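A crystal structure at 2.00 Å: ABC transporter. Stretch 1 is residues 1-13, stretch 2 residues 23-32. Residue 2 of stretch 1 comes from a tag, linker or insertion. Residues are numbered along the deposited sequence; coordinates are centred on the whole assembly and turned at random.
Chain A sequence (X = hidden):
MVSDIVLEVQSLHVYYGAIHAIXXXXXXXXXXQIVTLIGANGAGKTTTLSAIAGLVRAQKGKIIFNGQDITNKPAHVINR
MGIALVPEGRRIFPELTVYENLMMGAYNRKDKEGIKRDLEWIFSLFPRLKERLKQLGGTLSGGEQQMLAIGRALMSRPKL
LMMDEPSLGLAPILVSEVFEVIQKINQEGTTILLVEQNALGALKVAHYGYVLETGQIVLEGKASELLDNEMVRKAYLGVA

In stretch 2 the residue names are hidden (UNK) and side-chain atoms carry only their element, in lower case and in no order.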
# COMPACT_ATOMS: atom_id res chain seq x y z
N MSE A 1 2.76 21.91 -2.80
CA MSE A 1 1.31 21.88 -3.15
C MSE A 1 0.62 20.75 -2.43
O MSE A 1 1.25 19.75 -2.08
CB MSE A 1 1.11 21.68 -4.65
CG MSE A 1 1.33 22.90 -5.52
SE MSE A 1 1.04 22.41 -7.39
CE MSE A 1 2.55 21.21 -7.61
N VAL A 2 -0.67 20.90 -2.21
CA VAL A 2 -1.47 19.88 -1.55
C VAL A 2 -2.73 19.74 -2.39
O VAL A 2 -3.44 20.72 -2.60
CB VAL A 2 -1.85 20.31 -0.12
CG1 VAL A 2 -2.55 19.16 0.61
CG2 VAL A 2 -0.60 20.73 0.64
N SER A 3 -3.00 18.54 -2.87
CA SER A 3 -4.17 18.32 -3.71
C SER A 3 -5.21 17.40 -3.10
O SER A 3 -4.92 16.60 -2.22
CB SER A 3 -3.73 17.74 -5.05
OG SER A 3 -4.85 17.42 -5.84
N ASP A 4 -6.45 17.53 -3.58
CA ASP A 4 -7.53 16.67 -3.13
C ASP A 4 -7.26 15.27 -3.72
O ASP A 4 -7.81 14.27 -3.26
CB ASP A 4 -8.87 17.19 -3.63
CG ASP A 4 -9.99 16.21 -3.38
OD1 ASP A 4 -10.23 15.86 -2.21
OD2 ASP A 4 -10.63 15.78 -4.37
N ILE A 5 -6.42 15.23 -4.76
CA ILE A 5 -6.03 13.97 -5.40
C ILE A 5 -4.56 13.84 -5.04
O ILE A 5 -3.72 14.49 -5.65
CB ILE A 5 -6.19 14.03 -6.95
CG1 ILE A 5 -7.67 14.19 -7.33
CG2 ILE A 5 -5.63 12.74 -7.59
CD1 ILE A 5 -8.57 13.06 -6.81
N VAL A 6 -4.25 13.02 -4.04
CA VAL A 6 -2.86 12.86 -3.61
C VAL A 6 -1.98 12.22 -4.67
O VAL A 6 -0.80 12.54 -4.78
CB VAL A 6 -2.75 12.05 -2.30
CG1 VAL A 6 -3.55 12.73 -1.20
CG2 VAL A 6 -3.22 10.63 -2.52
N LEU A 7 -2.55 11.31 -5.45
CA LEU A 7 -1.78 10.64 -6.48
C LEU A 7 -2.62 10.42 -7.72
O LEU A 7 -3.74 9.90 -7.64
CB LEU A 7 -1.27 9.28 -5.99
CG LEU A 7 -0.37 8.57 -7.00
CD1 LEU A 7 1.05 9.14 -6.92
CD2 LEU A 7 -0.35 7.08 -6.71
N GLU A 8 -2.09 10.84 -8.86
CA GLU A 8 -2.78 10.64 -10.13
C GLU A 8 -1.81 10.05 -11.14
O GLU A 8 -0.72 10.57 -11.35
CB GLU A 8 -3.35 11.95 -10.68
CG GLU A 8 -4.16 11.73 -11.96
CD GLU A 8 -4.72 13.01 -12.54
OE1 GLU A 8 -4.44 14.10 -12.00
OE2 GLU A 8 -5.45 12.92 -13.56
N VAL A 9 -2.22 8.94 -11.75
CA VAL A 9 -1.40 8.28 -12.75
C VAL A 9 -2.12 8.54 -14.07
O VAL A 9 -3.31 8.30 -14.17
CB VAL A 9 -1.32 6.74 -12.49
CG1 VAL A 9 -0.55 6.05 -13.62
CG2 VAL A 9 -0.64 6.47 -11.16
N GLN A 10 -1.40 9.06 -15.07
CA GLN A 10 -2.02 9.33 -16.36
C GLN A 10 -1.38 8.51 -17.47
O GLN A 10 -0.17 8.55 -17.65
CB GLN A 10 -1.91 10.82 -16.71
CG GLN A 10 -2.34 11.77 -15.61
CD GLN A 10 -2.30 13.22 -16.05
OE1 GLN A 10 -1.39 13.65 -16.76
NE2 GLN A 10 -3.30 13.99 -15.62
N SER A 11 -2.21 7.78 -18.21
CA SER A 11 -1.76 6.95 -19.33
C SER A 11 -0.37 6.35 -19.11
O SER A 11 0.51 6.49 -19.96
CB SER A 11 -1.76 7.78 -20.62
OG SER A 11 -3.04 8.35 -20.86
N LEU A 12 -0.20 5.69 -17.98
CA LEU A 12 1.08 5.08 -17.62
C LEU A 12 1.40 3.85 -18.45
O LEU A 12 0.55 2.97 -18.63
CB LEU A 12 1.08 4.69 -16.14
CG LEU A 12 2.26 3.86 -15.63
CD1 LEU A 12 3.56 4.63 -15.79
CD2 LEU A 12 2.04 3.47 -14.17
N HIS A 13 2.63 3.80 -18.95
CA HIS A 13 3.12 2.67 -19.74
C HIS A 13 4.42 2.22 -19.10
O HIS A 13 5.28 3.04 -18.79
CB HIS A 13 3.39 3.08 -21.19
CG HIS A 13 2.18 3.00 -22.07
ND1 HIS A 13 1.80 1.84 -22.70
CD2 HIS A 13 1.24 3.92 -22.38
CE1 HIS A 13 0.67 2.05 -23.36
NE2 HIS A 13 0.31 3.31 -23.18
N UNK A 23 0.04 -1.08 -19.82
CA UNK A 23 -0.28 -0.50 -21.12
C UNK A 23 -1.20 0.72 -21.13
O UNK A 23 -2.26 0.67 -21.73
c UNK A 23 -0.10 -2.89 -21.98
n UNK A 23 -0.86 -6.36 -23.35
c UNK A 23 -0.87 -1.58 -22.02
c UNK A 23 -0.09 -5.29 -22.68
c UNK A 23 -0.83 -3.97 -22.74
N UNK A 24 -0.78 1.80 -20.48
CA UNK A 24 -1.56 3.03 -20.47
C UNK A 24 -2.73 3.08 -19.50
O UNK A 24 -3.88 3.21 -19.91
N UNK A 25 -2.45 2.98 -18.21
CA UNK A 25 -3.52 3.02 -17.22
C UNK A 25 -3.65 4.40 -16.58
O UNK A 25 -2.69 5.17 -16.56
c UNK A 25 -3.27 1.98 -16.10
c UNK A 25 -1.95 2.30 -15.39
c UNK A 25 -3.27 0.56 -16.68
c UNK A 25 -1.76 1.54 -14.11
N UNK A 26 -4.85 4.68 -16.06
CA UNK A 26 -5.13 5.95 -15.37
C UNK A 26 -5.68 5.59 -13.99
O UNK A 26 -6.49 4.67 -13.87
c UNK A 26 -5.79 7.08 -17.55
o UNK A 26 -4.81 7.82 -17.75
c UNK A 26 -6.20 6.75 -16.12
o UNK A 26 -6.47 6.58 -18.48
N UNK A 27 -5.24 6.30 -12.96
CA UNK A 27 -5.71 6.05 -11.60
C UNK A 27 -5.66 7.34 -10.80
O UNK A 27 -4.82 8.19 -11.06
c UNK A 27 -4.80 5.08 -10.84
c UNK A 27 -5.41 2.71 -11.32
c UNK A 27 -3.12 3.32 -10.46
c UNK A 27 -4.30 3.74 -11.35
N UNK A 28 -6.53 7.45 -9.81
CA UNK A 28 -6.54 8.61 -8.93
C UNK A 28 -6.75 8.10 -7.52
O UNK A 28 -7.55 7.19 -7.30
c UNK A 28 -8.30 12.05 -12.18
c UNK A 28 -7.42 10.31 -10.61
n UNK A 28 -9.37 13.06 -12.41
c UNK A 28 -8.45 11.42 -10.81
c UNK A 28 -7.66 9.59 -9.30
N UNK A 29 -6.01 8.64 -6.57
CA UNK A 29 -6.15 8.24 -5.17
C UNK A 29 -6.49 9.53 -4.41
O UNK A 29 -5.61 10.33 -4.11
c UNK A 29 -4.34 6.52 -5.55
c UNK A 29 -5.06 7.10 -3.22
c UNK A 29 -4.83 7.64 -4.62
N UNK A 30 -7.79 9.74 -4.11
CA UNK A 30 -8.24 10.94 -3.39
C UNK A 30 -7.77 10.99 -1.94
O UNK A 30 -7.64 9.95 -1.29
c UNK A 30 -10.01 10.00 -4.73
c UNK A 30 -9.77 10.86 -3.49
c UNK A 30 -8.94 8.94 -4.56
N UNK A 31 -7.54 12.20 -1.45
CA UNK A 31 -7.09 12.43 -0.09
C UNK A 31 -8.05 11.79 0.91
O UNK A 31 -9.26 11.93 0.78
c UNK A 31 -6.62 14.31 1.64
c UNK A 31 -6.21 15.77 1.73
n UNK A 31 -2.89 15.92 0.16
c UNK A 31 -6.98 13.93 0.19
c UNK A 31 -3.82 15.70 1.07
n UNK A 31 -5.09 16.04 0.83
n UNK A 31 -3.50 15.09 2.20
N UNK A 32 -7.49 11.08 1.89
CA UNK A 32 -8.29 10.45 2.93
C UNK A 32 -9.02 9.18 2.55
O UNK A 32 -9.77 8.64 3.37
O HOH W 1 -10.93 13.53 -0.95
O HOH W 2 -5.53 7.17 -21.01
O HOH W 3 -4.71 10.57 -19.22

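Position 23 carries four carbons in a row ending in nitrogen, an extended chain whose CB lies 4.2 Å from His13 CE1; this is Lys23. Position 24 has no side-chain atoms. Its CA sits 3.6 Å from the centroid of the His13 ring, over the face, and an ideal CB would come 2.7 Å from His13 NE2. With a phi of 80°, which by itself favours glycine, it is Gly24.

Position 25 shows four carbons, forked at the first, one arm two carbons long, packed against Leu12 and Val9: Ile25. Its CG1 packs 3.9 Å from Leu12 CB, while its backbone O accepts from Leu12 N at 2.9 Å. Position 26 has two carbons, the second carrying two oxygens, one of them close to Ser11 N, which makes it Asp26. OD1 receives a hydrogen bond from Ser11 N at 2.6 Å, so a carboxylate serves the amide where the chain turns its corner. Two waters each join this carboxylate to Ser11 OG.

Position 27 has four carbons forked at the second, against Val9: Leu27. Its CD1 meets Val9 CG2 at 4.1 Å, on the buried face, and its backbone pairs with Val9 in both directions, Val9 N to Leu27 O at 2.8 Å and Leu27 N to Val9 O at 3.0 Å. Position 28 again has four carbons in a row ending in nitrogen, running alongside Glu8: Lys28. Its NZ stays 4.1 Å from Glu8 OE2, beyond a salt bridge, though the charges are opposite.

Position 29 is one carbon carrying two more, against Leu7 and Val6: Val29, with CG2 4.2 Å from Leu7 CB; its N donates to Leu7 O at 2.8 Å. At position 30 three carbons close a ring onto the backbone N, against Ile5: Pro30. The ring leaves no amide hydrogen to donate, and this is a non-hydrogen-bonded pair with Ile5, whose CD1 touches Pro30 CG at 4.0 Å.

Position 31 has three carbons, a nitrogen, then a carbon bearing two more nitrogens, lying between Val2 and Val6 with Ser3 O at its edge: Arg31. NE and NH2 both donate to Ser3 O, at 3.1 and 3.2 Å, while Val2 CG1, from an insertion, and Val6 CG1 cover opposite faces of the guanidinium. Position 32 lacks a side chain and touches nothing on stretch 1; with phi 76° it is Gly32.

The rule is an antiparallel pairing with alternating faces. Leu7, Val9 and Leu12 meet Val29, Leu27 and Ile25 on a buried apolar face; Ile5, Glu8 and His13 meet Pro30, Lys28 and Lys23 on the other. Bulges shift the register, Asp26 supports the corner at Ser11, and Arg31 secures the far end through backbone oxygen.

Stretch 2, residues 23-32: KGIDLKVPRG
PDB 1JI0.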